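Exo-beta-1,3-glucanase (PDB 4PEY) hydrolyses laminarin and laminarioligosaccharides as a secreted exo-beta-1,3-glucanase, working from the non-reducing ends and yielding glucose and laminaribiose. Local coordinates at residues T52-A56 and T288-Y292; V306-L310 and K333-L337; W445-K451 and V486-W492; Y455-K459 and Y477-K481. The protein carries 1 engineered substitution. All blocks are in the same frame, centred on the assembly; numbering follows the deposited sequence.

Contact 1. Residues T52-A56 and T288-Y292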
loop_
_atom_site.group_PDB
_atom_site.type_symbol
_atom_site.label_atom_id
_atom_site.label_comp_id
_atom_site.label_asym_id
_atom_site.label_seq_id
_atom_site.Cartn_x
_atom_site.Cartn_y
_atom_site.Cartn_z
ATOM N N THR A 52 -15.907 4.599 -11.346
ATOM C CA THR A 52 -16.436 4.510 -9.991
ATOM C C THR A 52 -16.973 3.121 -9.642
ATOM O O THR A 52 -17.403 2.890 -8.510
ATOM C CB THR A 52 -17.549 5.551 -9.761
ATOM O OG1 THR A 52 -18.538 5.438 -10.792
ATOM C CG2 THR A 52 -16.968 6.970 -9.769
ATOM N N ASP A 53 -16.924 2.185 -10.585
ATOM C CA ASP A 53 -17.369 0.832 -10.276
ATOM C C ASP A 53 -16.348 0.135 -9.366
ATOM O O ASP A 53 -15.149 0.415 -9.425
ATOM C CB ASP A 53 -17.613 0.029 -11.559
ATOM C CG ASP A 53 -18.922 0.421 -12.258
ATOM O OD1 ASP A 53 -19.780 1.081 -11.632
ATOM O OD2 ASP A 53 -19.108 0.047 -13.428
ATOM N N ARG A 54 -16.850 -0.752 -8.505
ATOM C CA ARG A 54 -16.058 -1.441 -7.482
ATOM C C ARG A 54 -16.567 -2.866 -7.310
ATOM O O ARG A 54 -17.778 -3.073 -7.250
ATOM C CB ARG A 54 -16.150 -0.715 -6.132
ATOM C CG ARG A 54 -15.646 0.722 -6.120
ATOM C CD ARG A 54 -14.141 0.751 -6.292
ATOM N NE ARG A 54 -13.566 2.077 -6.062
ATOM C CZ ARG A 54 -13.428 3.019 -6.995
ATOM N NH1 ARG A 54 -13.857 2.809 -8.234
ATOM N NH2 ARG A 54 -12.876 4.186 -6.683
ATOM N N TYR A 55 -15.661 -3.836 -7.178
ATOM C CA TYR A 55 -16.065 -5.239 -7.055
ATOM C C TYR A 55 -15.220 -6.008 -6.068
ATOM O O TYR A 55 -13.984 -5.896 -6.090
ATOM C CB TYR A 55 -15.974 -5.964 -8.401
ATOM C CG TYR A 55 -16.848 -5.410 -9.487
ATOM C CD1 TYR A 55 -16.383 -4.407 -10.328
ATOM C CD2 TYR A 55 -18.127 -5.900 -9.688
ATOM C CE1 TYR A 55 -17.171 -3.900 -11.328
ATOM C CE2 TYR A 55 -18.927 -5.400 -10.692
ATOM C CZ TYR A 55 -18.442 -4.402 -11.508
ATOM O OH TYR A 55 -19.234 -3.898 -12.513
ATOM N N ALA A 56 -15.875 -6.829 -5.242
ATOM C CA ALA A 56 -15.165 -7.822 -4.435
ATOM C C ALA A 56 -15.606 -9.208 -4.865
ATOM O O ALA A 56 -16.806 -9.486 -4.934
ATOM C CB ALA A 56 -15.420 -7.620 -2.940
ATOM N N THR A 288 -18.523 -2.011 2.178
ATOM C CA THR A 288 -18.758 -2.805 0.980
ATOM C C THR A 288 -18.255 -2.001 -0.229
ATOM O O THR A 288 -18.083 -0.781 -0.133
ATOM C CB THR A 288 -20.252 -3.171 0.838
ATOM O OG1 THR A 288 -21.040 -1.987 0.670
ATOM C CG2 THR A 288 -20.729 -3.918 2.075
ATOM N N PRO A 289 -17.994 -2.673 -1.366
ATOM C CA PRO A 289 -17.369 -1.959 -2.488
ATOM C C PRO A 289 -18.252 -0.855 -3.042
ATOM O O PRO A 289 -19.399 -1.091 -3.419
ATOM C CB PRO A 289 -17.154 -3.059 -3.539
ATOM C CG PRO A 289 -17.229 -4.358 -2.759
ATOM C CD PRO A 289 -18.229 -4.091 -1.685
ATOM N N GLY A 290 -17.709 0.354 -3.077
ATOM C CA GLY A 290 -18.430 1.490 -3.604
ATOM C C GLY A 290 -17.647 2.752 -3.345
ATOM O O GLY A 290 -16.526 2.699 -2.843
ATOM N N VAL A 291 -18.245 3.881 -3.693
ATOM C CA VAL A 291 -17.631 5.178 -3.492
ATOM C C VAL A 291 -18.516 5.986 -2.561
ATOM O O VAL A 291 -19.705 6.204 -2.846
ATOM C CB VAL A 291 -17.424 5.919 -4.829
ATOM C CG1 VAL A 291 -16.855 7.313 -4.591
ATOM C CG2 VAL A 291 -16.506 5.117 -5.743
ATOM N N TYR A 292 -17.926 6.433 -1.458
ATOM C CA TYR A 292 -18.653 7.087 -0.374
ATOM C C TYR A 292 -18.223 8.536 -0.172
ATOM O O TYR A 292 -17.128 8.787 0.306
ATOM C CB TYR A 292 -18.445 6.306 0.932
ATOM C CG TYR A 292 -18.840 4.861 0.815
ATOM C CD1 TYR A 292 -17.915 3.885 0.443
ATOM C CD2 TYR A 292 -20.148 4.473 1.045
ATOM C CE1 TYR A 292 -18.292 2.553 0.317
ATOM C CE2 TYR A 292 -20.530 3.156 0.925
ATOM C CZ TYR A 292 -19.601 2.199 0.564
ATOM O OH TYR A 292 -20.008 0.890 0.450
#
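Arg54 carries CG beside its backbone N (chi1 -60°) and bends again at chi2 (-69°), which folds the chain over Gly290 and brings the guanidinium above Val291. In Val291, chi1 of 177° places CG1 anti to the backbone N and leaves CG2 to make the contact. This methyl sits over the centre of one guanidinium face, 3.9 Å from Arg54 NH2, and also meets the carbonyl oxygen of Thr52, with Val291 CG2 and Thr52 O 3.7 Å apart. Nearer the backbone, Arg54 CB rests on Pro289 CB at 3.6 Å and is equally close to the N of Gly290. The proline ring reaches further along 52-56, its CG lying 3.7 Å from Ala56 CB. The two segments run in nearly opposite directions, the start of strand 55-59 against the turn leading into strand 291-294. The halves of the chain meet here through side chains laid on the other segment and not through strand pairing. The NH1 of Arg54 donates to Asp53 O at 3.0 Å, with that oxygen in the guanidinium plane; Gly51 O, Leu312 O and Thr314 OG1 take further N-H groups, and Tyr74 adds a cation-pi contact. Four hydrogen bonds to oxygens of both halves thus grip the buried guanidinium around its rim, while toward Val291 it offers a flat surface for apolar packing.

Contact 2. Residues V306-L310 and K333-L337; sequences VALGL and KVAGL
Leu308 and Ala335 touch on one side of a parallel strand pair, Leu308 CD1 lying 3.9 Å from Ala335 CB. Leu308 has CG anti to its backbone N (chi1 177°) and chi2 at 60°, which swings CD1 across to the neighbouring strand. On the same side, Val306 and Lys333 lie abreast more loosely: Val306 CG2 faces the aliphatic CD of Lys333 at 4.3 Å, while the ammonium beyond it is bonded to Gly331 O. Ala307 and Val334 share the other side of the sheet. Leu337 belongs to the chain after the corner at Gly336, yet its side chain comes back to the pair: CG beside the backbone N and a nearly extended chi2 set CD2 3.9 Å from Gly309 CA. That CA is also close against Gly336 O, at 3.4 Å, and the chain turns at Gly336 with a positive phi of 73°. The backbones are in exact parallel register. Ala307 N donates almost straight to Lys333 O at 2.8 Å, Ala335 N to Ala307 O at 2.9 Å, and Gly309 N to Ala335 O at 2.8 Å. Where the strands part, a water donates to Gly336 O and, weakly, to Gly309 O. Strands 284-287 and 367-375 continue the pairing beyond the two edges. In-register parallel strands, extended by parallel neighbours on both edges and ended by a sharp corner, are the marks of successive coils of a right-handed parallel beta-helix, the fold of family 55 glucanases.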
loop_
_atom_site.group_PDB
_atom_site.type_symbol
_atom_site.label_atom_id
_atom_site.label_comp_id
_atom_site.label_asym_id
_atom_site.label_seq_id
_atom_site.Cartn_x
_atom_site.Cartn_y
_atom_site.Cartn_z
ATOM N N VAL A 306 -12.207 -2.076 14.165
ATOM C CA VAL A 306 -11.795 -2.496 12.833
ATOM C C VAL A 306 -12.584 -1.712 11.786
ATOM O O VAL A 306 -13.811 -1.636 11.860
ATOM C CB VAL A 306 -12.022 -4.014 12.618
ATOM C CG1 VAL A 306 -11.666 -4.429 11.188
ATOM C CG2 VAL A 306 -11.207 -4.823 13.617
ATOM N N ALA A 307 -11.882 -1.130 10.816
ATOM C CA ALA A 307 -12.526 -0.472 9.695
ATOM C C ALA A 307 -11.961 -1.118 8.443
ATOM O O ALA A 307 -10.851 -0.796 8.011
ATOM C CB ALA A 307 -12.272 1.030 9.709
ATOM N N LEU A 308 -12.730 -2.054 7.890
ATOM C CA LEU A 308 -12.256 -2.949 6.839
ATOM C C LEU A 308 -12.992 -2.703 5.540
ATOM O O LEU A 308 -14.223 -2.759 5.514
ATOM C CB LEU A 308 -12.443 -4.410 7.275
ATOM C CG LEU A 308 -12.077 -5.525 6.285
ATOM C CD1 LEU A 308 -10.598 -5.460 5.891
ATOM C CD2 LEU A 308 -12.443 -6.900 6.870
ATOM N N GLY A 309 -12.252 -2.436 4.464
ATOM C CA GLY A 309 -12.860 -2.229 3.164
ATOM C C GLY A 309 -12.757 -3.445 2.257
ATOM O O GLY A 309 -11.777 -4.192 2.305
ATOM N N LEU A 310 -13.786 -3.633 1.434
ATOM C CA LEU A 310 -13.813 -4.654 0.394
ATOM C C LEU A 310 -13.816 -3.985 -0.975
ATOM O O LEU A 310 -14.351 -2.891 -1.123
ATOM C CB LEU A 310 -15.057 -5.544 0.535
ATOM C CG LEU A 310 -15.323 -6.175 1.901
ATOM C CD1 LEU A 310 -16.655 -6.929 1.908
ATOM C CD2 LEU A 310 -14.175 -7.096 2.281
ATOM N N LYS A 333 -7.722 -0.658 13.598
ATOM C CA LYS A 333 -7.183 -1.342 12.431
ATOM C C LYS A 333 -7.932 -0.882 11.193
ATOM O O LYS A 333 -9.057 -1.324 10.928
ATOM C CB LYS A 333 -7.284 -2.866 12.609
ATOM C CG LYS A 333 -6.562 -3.352 13.873
ATOM C CD LYS A 333 -6.927 -4.779 14.278
ATOM C CE LYS A 333 -6.364 -5.127 15.660
ATOM N NZ LYS A 333 -7.163 -4.579 16.809
ATOM N N VAL A 334 -7.311 0.033 10.454
ATOM C CA VAL A 334 -7.878 0.546 9.212
ATOM C C VAL A 334 -7.266 -0.250 8.079
ATOM O O VAL A 334 -6.045 -0.389 8.019
ATOM C CB VAL A 334 -7.597 2.048 9.021
ATOM C CG1 VAL A 334 -8.289 2.571 7.772
ATOM C CG2 VAL A 334 -8.040 2.830 10.250
ATOM N N ALA A 335 -8.098 -0.801 7.197
ATOM C CA ALA A 335 -7.590 -1.735 6.192
ATOM C C ALA A 335 -8.367 -1.700 4.888
ATOM O O ALA A 335 -9.595 -1.792 4.896
ATOM C CB ALA A 335 -7.609 -3.163 6.747
ATOM N N GLY A 336 -7.651 -1.587 3.769
ATOM C CA GLY A 336 -8.251 -1.795 2.461
ATOM C C GLY A 336 -9.169 -0.694 1.983
ATOM O O GLY A 336 -10.224 -0.976 1.415
ATOM N N LEU A 337 -8.769 0.555 2.207
ATOM C CA LEU A 337 -9.552 1.711 1.780
ATOM C C LEU A 337 -8.745 2.637 0.890
ATOM O O LEU A 337 -7.558 2.848 1.134
ATOM C CB LEU A 337 -10.047 2.502 2.994
ATOM C CG LEU A 337 -11.020 1.767 3.917
ATOM C CD1 LEU A 337 -11.183 2.523 5.234
ATOM C CD2 LEU A 337 -12.370 1.611 3.224
HETATM O O HOH W 1 -10.557 -3.067 -0.383
#

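Contact 3. Residues W445-K451 and V486-W492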
loop_
_atom_site.group_PDB
_atom_site.type_symbol
_atom_site.label_atom_id
_atom_site.label_comp_id
_atom_site.label_asym_id
_atom_site.label_seq_id
_atom_site.Cartn_x
_atom_site.Cartn_y
_atom_site.Cartn_z
ATOM N N TRP A 445 9.434 13.279 8.556
ATOM C CA TRP A 445 9.422 12.529 9.805
ATOM C C TRP A 445 9.952 13.420 10.914
ATOM O O TRP A 445 11.123 13.806 10.890
ATOM C CB TRP A 445 10.268 11.257 9.680
ATOM C CG TRP A 445 9.770 10.100 10.500
ATOM C CD1 TRP A 445 9.751 10.001 11.868
ATOM C CD2 TRP A 445 9.243 8.869 9.999
ATOM N NE1 TRP A 445 9.237 8.783 12.246
ATOM C CE2 TRP A 445 8.920 8.067 11.119
ATOM C CE3 TRP A 445 9.013 8.365 8.715
ATOM C CZ2 TRP A 445 8.377 6.785 10.992
ATOM C CZ3 TRP A 445 8.472 7.083 8.586
ATOM C CH2 TRP A 445 8.162 6.308 9.723
ATOM N N SER A 446 9.074 13.756 11.860
ATOM C CA SER A 446 9.391 14.668 12.955
ATOM C C SER A 446 9.451 13.940 14.292
ATOM O O SER A 446 10.026 14.442 15.256
ATOM C CB SER A 446 8.350 15.788 13.036
ATOM O OG SER A 446 8.275 16.502 11.810
ATOM N N GLY A 447 8.829 12.768 14.356
ATOM C CA GLY A 447 8.812 11.987 15.583
ATOM C C GLY A 447 10.104 11.223 15.825
ATOM O O GLY A 447 10.940 11.112 14.929
ATOM N N GLU A 448 10.261 10.694 17.039
ATOM C CA GLU A 448 11.472 9.967 17.425
ATOM C C GLU A 448 11.378 8.461 17.174
ATOM O O GLU A 448 10.290 7.884 17.145
ATOM C CB GLU A 448 11.798 10.209 18.905
ATOM C CG GLU A 448 12.287 11.618 19.197
ATOM C CD GLU A 448 13.629 11.914 18.559
ATOM O OE1 GLU A 448 14.372 10.961 18.248
ATOM O OE2 GLU A 448 13.940 13.105 18.365
ATOM N N ASN A 449 12.543 7.843 17.003
ATOM C CA ASN A 449 12.680 6.399 16.825
ATOM C C ASN A 449 11.783 5.823 15.728
ATOM O O ASN A 449 11.265 4.710 15.853
ATOM C CB ASN A 449 12.414 5.671 18.151
ATOM C CG ASN A 449 12.863 4.213 18.118
ATOM O OD1 ASN A 449 13.874 3.864 17.484
ATOM N ND2 ASN A 449 12.093 3.347 18.770
ATOM N N GLY A 450 11.595 6.578 14.650
ATOM C CA GLY A 450 10.896 6.046 13.495
ATOM C C GLY A 450 11.730 5.004 12.770
ATOM O O GLY A 450 12.969 5.034 12.801
ATOM N N LYS A 451 11.045 4.071 12.122
ATOM C CA LYS A 451 11.683 3.057 11.296
ATOM C C LYS A 451 10.899 2.885 10.008
ATOM O O LYS A 451 9.668 2.786 10.047
ATOM C CB LYS A 451 11.762 1.719 12.038
ATOM C CG LYS A 451 12.751 1.710 13.185
ATOM C CD LYS A 451 12.774 0.355 13.867
ATOM C CE LYS A 451 13.652 0.405 15.108
ATOM N NZ LYS A 451 13.629 -0.858 15.895
ATOM N N VAL A 486 15.386 15.653 15.186
ATOM C CA VAL A 486 15.262 14.228 15.504
ATOM C C VAL A 486 16.609 13.624 15.929
ATOM O O VAL A 486 17.645 13.963 15.356
ATOM C CB VAL A 486 14.689 13.462 14.289
ATOM C CG1 VAL A 486 14.784 11.955 14.479
ATOM C CG2 VAL A 486 13.250 13.892 14.032
ATOM N N THR A 487 16.592 12.731 16.922
ATOM C CA THR A 487 17.802 12.113 17.459
ATOM C C THR A 487 17.996 10.664 16.976
ATOM O O THR A 487 19.123 10.190 16.802
ATOM C CB THR A 487 17.768 12.142 19.004
ATOM O OG1 THR A 487 17.643 13.498 19.443
ATOM C CG2 THR A 487 19.030 11.536 19.601
ATOM N N THR A 488 16.886 9.950 16.787
ATOM C CA THR A 488 16.934 8.538 16.424
ATOM C C THR A 488 15.986 8.237 15.267
ATOM O O THR A 488 14.824 8.634 15.296
ATOM C CB THR A 488 16.576 7.638 17.634
ATOM O OG1 THR A 488 17.374 8.013 18.763
ATOM C CG2 THR A 488 16.820 6.172 17.314
ATOM N N HIS A 489 16.491 7.535 14.258
ATOM C CA HIS A 489 15.706 7.154 13.089
ATOM C C HIS A 489 16.458 6.067 12.351
ATOM O O HIS A 489 17.678 6.051 12.372
ATOM C CB HIS A 489 15.468 8.344 12.144
ATOM C CG HIS A 489 14.450 8.067 11.079
ATOM N ND1 HIS A 489 13.103 8.280 11.275
ATOM C CD2 HIS A 489 14.578 7.578 9.824
ATOM C CE1 HIS A 489 12.442 7.931 10.181
ATOM N NE2 HIS A 489 13.313 7.509 9.282
ATOM N N GLU A 490 15.751 5.165 11.684
ATOM C CA GLU A 490 16.452 4.189 10.860
ATOM C C GLU A 490 15.606 3.769 9.666
ATOM O O GLU A 490 14.413 3.492 9.801
ATOM C CB GLU A 490 16.866 2.974 11.703
ATOM C CG GLU A 490 17.956 2.127 11.064
ATOM C CD GLU A 490 18.666 1.220 12.057
ATOM O OE1 GLU A 490 18.166 1.047 13.196
ATOM O OE2 GLU A 490 19.731 0.672 11.687
ATOM N N GLY A 491 16.227 3.751 8.491
ATOM C CA GLY A 491 15.549 3.337 7.276
ATOM C C GLY A 491 16.373 2.357 6.464
ATOM O O GLY A 491 17.607 2.423 6.457
ATOM N N TRP A 492 15.678 1.449 5.780
ATOM C CA TRP A 492 16.296 0.390 4.978
ATOM C C TRP A 492 15.645 0.272 3.598
ATOM O O TRP A 492 14.420 0.129 3.515
ATOM C CB TRP A 492 16.151 -0.978 5.648
ATOM C CG TRP A 492 16.834 -1.249 6.960
ATOM C CD1 TRP A 492 18.003 -1.941 7.145
ATOM C CD2 TRP A 492 16.341 -0.940 8.274
ATOM N NE1 TRP A 492 18.280 -2.053 8.484
ATOM C CE2 TRP A 492 17.279 -1.449 9.202
ATOM C CE3 TRP A 492 15.207 -0.278 8.753
ATOM C CZ2 TRP A 492 17.120 -1.310 10.583
ATOM C CZ3 TRP A 492 15.048 -0.136 10.127
ATOM C CH2 TRP A 492 16.000 -0.655 11.026
HETATM O O HOH W 2 12.576 9.184 13.935
HETATM O O HOH W 3 15.354 9.509 20.337
HETATM O O HOH W 4 15.127 14.910 19.541
#
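Glu448 reaches out to the start of 486-492. From CB the chain turns beside the backbone N and bends at chi2 (-66°), carrying CG round so that CD ends 3.5 Å from Thr487 N. There the carboxylate spreads its two oxygens: OE2 takes Thr487 N at 3.0 Å and lies against Val486 CA, whereas OE1 accepts from both Thr487 N and Thr488 N at 3.1 Å, all through syn lone pairs. Two waters also donate to the group, one to each oxygen. Val486 CG2 nestles among backbone oxygens, 3.5 Å from Ser446 O. Further in, His489 presents its edge to the face of Trp445 with planes at 74°, CE1 standing 3.3 Å from Trp445 CD2; one water links His489 ND1 with Gly447 O, Gly450 N and Thr488 O. Glu490 N then bonds Gly450 O at 3.0 Å, where parallel strand pairing takes over. The contact thus spans two consecutive coils where their loops lead into strands 450-458 and 489-498. Trp445 closes strand 443-445, His489 NE2 is bonded to Tyr480 OH of strand 480-482, and Trp492 touches strand 210-220.

Contact 4. Residues Y455-K459 and Y477-K481. Engineered in segment 455-459: Ala458 (natural residue Glu).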
loop_
_atom_site.group_PDB
_atom_site.type_symbol
_atom_site.label_atom_id
_atom_site.label_comp_id
_atom_site.label_asym_id
_atom_site.label_seq_id
_atom_site.Cartn_x
_atom_site.Cartn_y
_atom_site.Cartn_z
ATOM N N TYR A 455 11.104 1.925 0.964
ATOM C CA TYR A 455 10.488 3.164 0.508
ATOM C C TYR A 455 10.618 3.275 -0.998
ATOM O O TYR A 455 11.696 3.035 -1.553
ATOM C CB TYR A 455 11.137 4.382 1.173
ATOM C CG TYR A 455 10.529 5.718 0.789
ATOM C CD1 TYR A 455 9.172 5.960 0.972
ATOM C CD2 TYR A 455 11.317 6.750 0.267
ATOM C CE1 TYR A 455 8.607 7.182 0.643
ATOM C CE2 TYR A 455 10.763 7.992 -0.059
ATOM C CZ TYR A 455 9.407 8.202 0.132
ATOM O OH TYR A 455 8.836 9.419 -0.185
ATOM N N GLN A 456 9.519 3.628 -1.656
ATOM C CA GLN A 456 9.545 3.951 -3.082
ATOM C C GLN A 456 8.913 5.310 -3.304
ATOM O O GLN A 456 7.766 5.545 -2.899
ATOM C CB GLN A 456 8.814 2.895 -3.921
ATOM C CG GLN A 456 8.910 3.154 -5.451
ATOM C CD GLN A 456 7.787 4.025 -6.001
ATOM O OE1 GLN A 456 6.605 3.786 -5.733
ATOM N NE2 GLN A 456 8.158 5.050 -6.775
ATOM N N ASN A 457 9.668 6.205 -3.936
ATOM C CA ASN A 457 9.173 7.516 -4.306
ATOM C C ASN A 457 9.481 7.839 -5.756
ATOM O O ASN A 457 10.488 7.378 -6.299
ATOM C CB ASN A 457 9.787 8.596 -3.415
ATOM C CG ASN A 457 9.654 9.984 -4.014
ATOM O OD1 ASN A 457 10.542 10.462 -4.730
ATOM N ND2 ASN A 457 8.536 10.641 -3.730
ATOM N N ALA A 458 8.603 8.614 -6.384
ATOM C CA ALA A 458 8.967 9.354 -7.586
ATOM C C ALA A 458 8.574 10.790 -7.331
ATOM O O ALA A 458 7.520 11.050 -6.745
ATOM C CB ALA A 458 8.281 8.804 -8.832
ATOM N N LYS A 459 9.422 11.726 -7.745
ATOM C CA LYS A 459 9.148 13.143 -7.540
ATOM C C LYS A 459 8.096 13.633 -8.535
ATOM O O LYS A 459 7.794 12.949 -9.516
ATOM C CB LYS A 459 10.443 13.956 -7.659
ATOM C CG LYS A 459 11.445 13.707 -6.513
ATOM C CD LYS A 459 10.894 14.077 -5.131
ATOM C CE LYS A 459 10.493 15.542 -5.030
ATOM N NZ LYS A 459 9.856 15.882 -3.720
ATOM N N TYR A 477 12.598 19.644 -2.823
ATOM C CA TYR A 477 12.225 19.119 -1.519
ATOM C C TYR A 477 12.530 17.639 -1.478
ATOM O O TYR A 477 12.119 16.907 -2.378
ATOM C CB TYR A 477 10.734 19.339 -1.253
ATOM C CG TYR A 477 10.332 20.787 -1.103
ATOM C CD1 TYR A 477 10.151 21.602 -2.217
ATOM C CD2 TYR A 477 10.117 21.336 0.157
ATOM C CE1 TYR A 477 9.779 22.938 -2.072
ATOM C CE2 TYR A 477 9.749 22.652 0.308
ATOM C CZ TYR A 477 9.583 23.452 -0.802
ATOM O OH TYR A 477 9.202 24.763 -0.620
ATOM N N ALA A 478 13.251 17.186 -0.455
ATOM C CA ALA A 478 13.516 15.753 -0.312
ATOM C C ALA A 478 12.242 14.901 -0.447
ATOM O O ALA A 478 11.155 15.304 -0.022
ATOM C CB ALA A 478 14.184 15.467 1.030
ATOM N N ALA A 479 12.387 13.719 -1.034
ATOM C CA ALA A 479 11.322 12.718 -1.016
ATOM C C ALA A 479 11.079 12.185 0.395
ATOM O O ALA A 479 9.981 11.736 0.715
ATOM C CB ALA A 479 11.663 11.584 -1.945
ATOM N N TYR A 480 12.123 12.218 1.220
ATOM C CA TYR A 480 12.069 11.680 2.570
ATOM C C TYR A 480 12.965 12.535 3.451
ATOM O O TYR A 480 14.189 12.508 3.318
ATOM C CB TYR A 480 12.507 10.218 2.567
ATOM C CG TYR A 480 12.278 9.409 3.830
ATOM C CD1 TYR A 480 13.160 9.493 4.907
ATOM C CD2 TYR A 480 11.230 8.492 3.909
ATOM C CE1 TYR A 480 12.976 8.714 6.051
ATOM C CE2 TYR A 480 11.030 7.717 5.039
ATOM C CZ TYR A 480 11.917 7.816 6.104
ATOM O OH TYR A 480 11.732 7.031 7.222
ATOM N N LYS A 481 12.333 13.309 4.327
ATOM C CA LYS A 481 13.021 14.245 5.198
ATOM C C LYS A 481 12.845 13.872 6.659
ATOM O O LYS A 481 11.720 13.752 7.141
ATOM C CB LYS A 481 12.502 15.668 4.988
ATOM C CG LYS A 481 13.099 16.667 5.979
ATOM C CD LYS A 481 12.416 18.009 5.931
ATOM C CE LYS A 481 13.019 18.974 6.952
ATOM N NZ LYS A 481 14.414 19.396 6.622
#
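This is a buried contact across the inside of the beta-helix, between side chains of strand 450-458 and the turn that leads into strand 480-482 on another face. The segments run nearly opposite ways, and Ala479 lies at the middle, facing Asn457. Tyr455 extends inward with CG anti to the backbone N (chi1 -178°), which delivers its hydroxyl to Ala479 O in a weak hydrogen bond of 2.7 Å. The ring of Tyr480 turns an edge to the face of Tyr455, CD2 above the ring centre, in an edge-to-face pair with planes at 60° and centroids 5.3 Å apart. Ala479 CB presses on the amide of Asn457, 3.2 Å from OD1; Ser496 OG and Val435 O bond the two ends of that amide. Lys459 folds at chi2 and chi3, curling its chain past Ala479 so that NZ donates to Tyr477 O at 2.8 Å. The same ammonium forms a salt bridge with Asp442. Between these anchors, the CB of Ala458 points away from 477-481; it is an engineered alanine in place of the glutamate inferred to be the proton donor. The side chain of Asn457 is about 5 Å from that of Glu436, a substrate-binding residue. Buried polar groups of Tyr455, Asn457 and Lys459 therefore find partners within the core, and this bonding probably fixes the backbone on which the catalytic position is carried.

Overall arrangement
Contacts 2 and 4 are buried, whereas contacts 1 and 3 are partly buried and include exposed residues. Contact 2 is in-register strand pairing; contact 3 combines a shorter pairing with a carboxylate and waters in its loops. Contacts 1 and 4 instead rely on side chains between oppositely directed segments, the first around an arginine, the second on tyrosines and a lysine beside the active site. Contacts 1 and 2 touch through Leu310, which packs on Pro289 and Ala56. Contacts 3 and 4 share strand 450-458, and a probable backbone hydrogen bond from Trp445 N to Lys481 O joins them. These two pairs stand well apart, contacts 2 and 4 having centres about 26 Å from each other.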